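Phosphotriesterase family protein (Listeria monocytogenes serotype 4b str. H7858, PDB 3PNZ) probably hydrolyses phosphorylated sugar lactones, using a pair of zinc ions held in an amidohydrolase-fold TIM barrel of the phosphotriesterase family. Local coordinates at residues S48-Q53 / Y279-H284. Numbering follows the deposited sequence.
Sequences SQLDVQ and YKHYGH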
loop_
_atom_site.group_PDB
_atom_site.type_symbol
_atom_site.label_atom_id
_atom_site.label_comp_id
_atom_site.label_asym_id
_atom_site.label_seq_id
_atom_site.Cartn_x
_atom_site.Cartn_y
_atom_site.Cartn_z
ATOM N N SER A 48 -11.656 -13.459 4.808
ATOM C CA SER A 48 -10.545 -12.526 4.962
ATOM C C SER A 48 -10.099 -12.499 6.409
ATOM O O SER A 48 -8.904 -12.512 6.706
ATOM C CB SER A 48 -10.925 -11.124 4.492
ATOM O OG SER A 48 -11.299 -11.124 3.128
ATOM N N GLN A 49 -11.069 -12.491 7.319
ATOM C CA GLN A 49 -10.759 -12.432 8.742
ATOM C C GLN A 49 -9.914 -13.615 9.217
ATOM O O GLN A 49 -9.030 -13.463 10.061
ATOM C CB GLN A 49 -12.041 -12.312 9.573
ATOM C CG GLN A 49 -11.778 -12.324 11.062
ATOM C CD GLN A 49 -12.995 -11.912 11.870
ATOM O OE1 GLN A 49 -13.872 -11.199 11.373
ATOM N NE2 GLN A 49 -13.051 -12.356 13.119
ATOM N N LEU A 50 -10.173 -14.800 8.678
ATOM C CA LEU A 50 -9.398 -15.969 9.074
ATOM C C LEU A 50 -7.910 -15.800 8.743
ATOM O O LEU A 50 -7.052 -16.199 9.532
ATOM C CB LEU A 50 -9.970 -17.238 8.447
ATOM C CG LEU A 50 -11.335 -17.649 9.008
ATOM C CD1 LEU A 50 -11.996 -18.718 8.141
ATOM C CD2 LEU A 50 -11.188 -18.127 10.439
ATOM N N ASP A 51 -7.600 -15.200 7.592
ATOM C CA ASP A 51 -6.202 -14.913 7.264
ATOM C C ASP A 51 -5.601 -13.852 8.198
ATOM O O ASP A 51 -4.479 -13.996 8.680
ATOM C CB ASP A 51 -6.048 -14.470 5.807
ATOM C CG ASP A 51 -5.913 -15.651 4.845
ATOM O OD1 ASP A 51 -4.801 -15.865 4.297
ATOM O OD2 ASP A 51 -6.920 -16.360 4.636
ATOM N N VAL A 52 -6.345 -12.783 8.443
ATOM C CA VAL A 52 -5.866 -11.746 9.353
ATOM C C VAL A 52 -5.617 -12.345 10.745
ATOM O O VAL A 52 -4.640 -12.008 11.421
ATOM C CB VAL A 52 -6.848 -10.558 9.425
ATOM C CG1 VAL A 52 -6.386 -9.533 10.466
ATOM C CG2 VAL A 52 -6.981 -9.909 8.058
ATOM N N GLN A 53 -6.489 -13.257 11.164
ATOM C CA GLN A 53 -6.295 -13.941 12.441
ATOM C C GLN A 53 -5.022 -14.796 12.453
ATOM O O GLN A 53 -4.337 -14.874 13.468
ATOM C CB GLN A 53 -7.521 -14.784 12.805
ATOM C CG GLN A 53 -7.488 -15.361 14.218
ATOM C CD GLN A 53 -7.518 -14.278 15.291
ATOM O OE1 GLN A 53 -8.459 -13.485 15.364
ATOM N NE2 GLN A 53 -6.486 -14.236 16.115
ATOM N N TYR A 279 -5.168 -15.882 -0.762
ATOM C CA TYR A 279 -5.608 -16.057 0.616
ATOM C C TYR A 279 -5.701 -17.535 0.970
ATOM O O TYR A 279 -6.195 -18.345 0.183
ATOM C CB TYR A 279 -6.961 -15.379 0.831
ATOM C CG TYR A 279 -6.855 -13.969 1.369
ATOM C CD1 TYR A 279 -6.414 -12.917 0.563
ATOM C CD2 TYR A 279 -7.202 -13.689 2.683
ATOM C CE1 TYR A 279 -6.313 -11.620 1.065
ATOM C CE2 TYR A 279 -7.106 -12.409 3.190
ATOM C CZ TYR A 279 -6.670 -11.378 2.385
ATOM O OH TYR A 279 -6.582 -10.116 2.926
ATOM N N LYS A 280 -5.214 -17.878 2.156
ATOM C CA LYS A 280 -5.281 -19.241 2.644
ATOM C C LYS A 280 -6.738 -19.683 2.760
ATOM O O LYS A 280 -7.108 -20.786 2.340
ATOM C CB LYS A 280 -4.582 -19.341 4.000
ATOM C CG LYS A 280 -4.525 -20.745 4.577
ATOM C CD LYS A 280 -3.783 -20.765 5.903
ATOM C CE LYS A 280 -3.663 -22.183 6.454
ATOM N NZ LYS A 280 -3.013 -22.193 7.800
ATOM N N HIS A 281 -7.577 -18.810 3.303
ATOM C CA HIS A 281 -8.943 -19.213 3.639
ATOM C C HIS A 281 -9.989 -18.905 2.571
ATOM O O HIS A 281 -11.185 -19.101 2.788
ATOM C CB HIS A 281 -9.330 -18.664 5.017
ATOM C CG HIS A 281 -8.440 -19.162 6.109
ATOM N ND1 HIS A 281 -8.633 -20.379 6.726
ATOM C CD2 HIS A 281 -7.322 -18.633 6.661
ATOM C CE1 HIS A 281 -7.686 -20.570 7.626
ATOM N NE2 HIS A 281 -6.877 -19.525 7.606
ATOM N N TYR A 282 -9.544 -18.423 1.415
ATOM C CA TYR A 282 -10.402 -18.418 0.240
ATOM C C TYR A 282 -9.957 -19.591 -0.634
ATOM O O TYR A 282 -10.582 -20.644 -0.628
ATOM C CB TYR A 282 -10.274 -17.125 -0.564
ATOM C CG TYR A 282 -10.945 -15.857 -0.042
ATOM C CD1 TYR A 282 -12.186 -15.453 -0.530
ATOM C CD2 TYR A 282 -10.291 -15.010 0.854
ATOM C CE1 TYR A 282 -12.783 -14.263 -0.101
ATOM C CE2 TYR A 282 -10.881 -13.808 1.286
ATOM C CZ TYR A 282 -12.126 -13.449 0.800
ATOM O OH TYR A 282 -12.717 -12.269 1.198
ATOM N N GLY A 283 -8.857 -19.409 -1.366
ATOM C CA GLY A 283 -8.405 -20.403 -2.329
ATOM C C GLY A 283 -7.185 -21.232 -1.960
ATOM O O GLY A 283 -6.543 -21.817 -2.837
ATOM N N HIS A 284 -6.865 -21.295 -0.671
ATOM C CA HIS A 284 -5.767 -22.129 -0.182
ATOM C C HIS A 284 -4.403 -21.706 -0.711
ATOM O O HIS A 284 -3.522 -22.539 -0.931
ATOM C CB HIS A 284 -6.043 -23.611 -0.470
ATOM C CG HIS A 284 -7.383 -24.067 0.015
ATOM N ND1 HIS A 284 -8.471 -24.197 -0.821
ATOM C CD2 HIS A 284 -7.817 -24.394 1.255
ATOM C CE1 HIS A 284 -9.516 -24.599 -0.118
ATOM N NE2 HIS A 284 -9.146 -24.726 1.143
#
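Two consecutive backbone amides of 279-284 are gripped by a single carboxylate from helix 45-57. Lys-280 N donates to Asp-51 OD1 at 3.0 Å and His-281 N to Asp-51 OD2 at 2.9 Å, each bond moderately bent and each using the syn lone pair of its oxygen. Aspartate suits the place because its two oxygens can meet two neighbouring N-H groups at once, which fixes the rotation of the carboxylate; OD1 also accepts from Leu-288 N. A second polar link joins side chains tip to tip: Tyr-282 OH donates to Ser-48 OG across 2.7 Å. Short serine (chi1 -60°) places OG at the tyrosine ring's edge; the same OG is hydrogen-bonded to Ile-25 O. His-281 NE2 is hydrogen-bonded to Asp-54 OD2, and Tyr-279 OH to His-24 O.

Ring packing flanks these bonds. Aliphatic carbons suit the flat His-281 imidazole: Leu-50 CB makes a CH-pi contact 3.6 Å from its centroid, while Lys-280 CG lies over the opposite face. Tyr-279 CD2 and CE2 touch Asp-51 CB, and CE2 meets Ser-48 CA; tyrosine lets this buried ring end in a hydroxyl.

The contact thus ties the segment beyond the last barrel strand, 267-269, and zinc ligand Asp-272 to the helix following the first, 19-23, and ligands His-22 and His-24. Three backbone N-H groups satisfy the buried Asp-51 carboxylate, probably favouring its ionised form, and the two nearby aspartates may favour protonation of His-281.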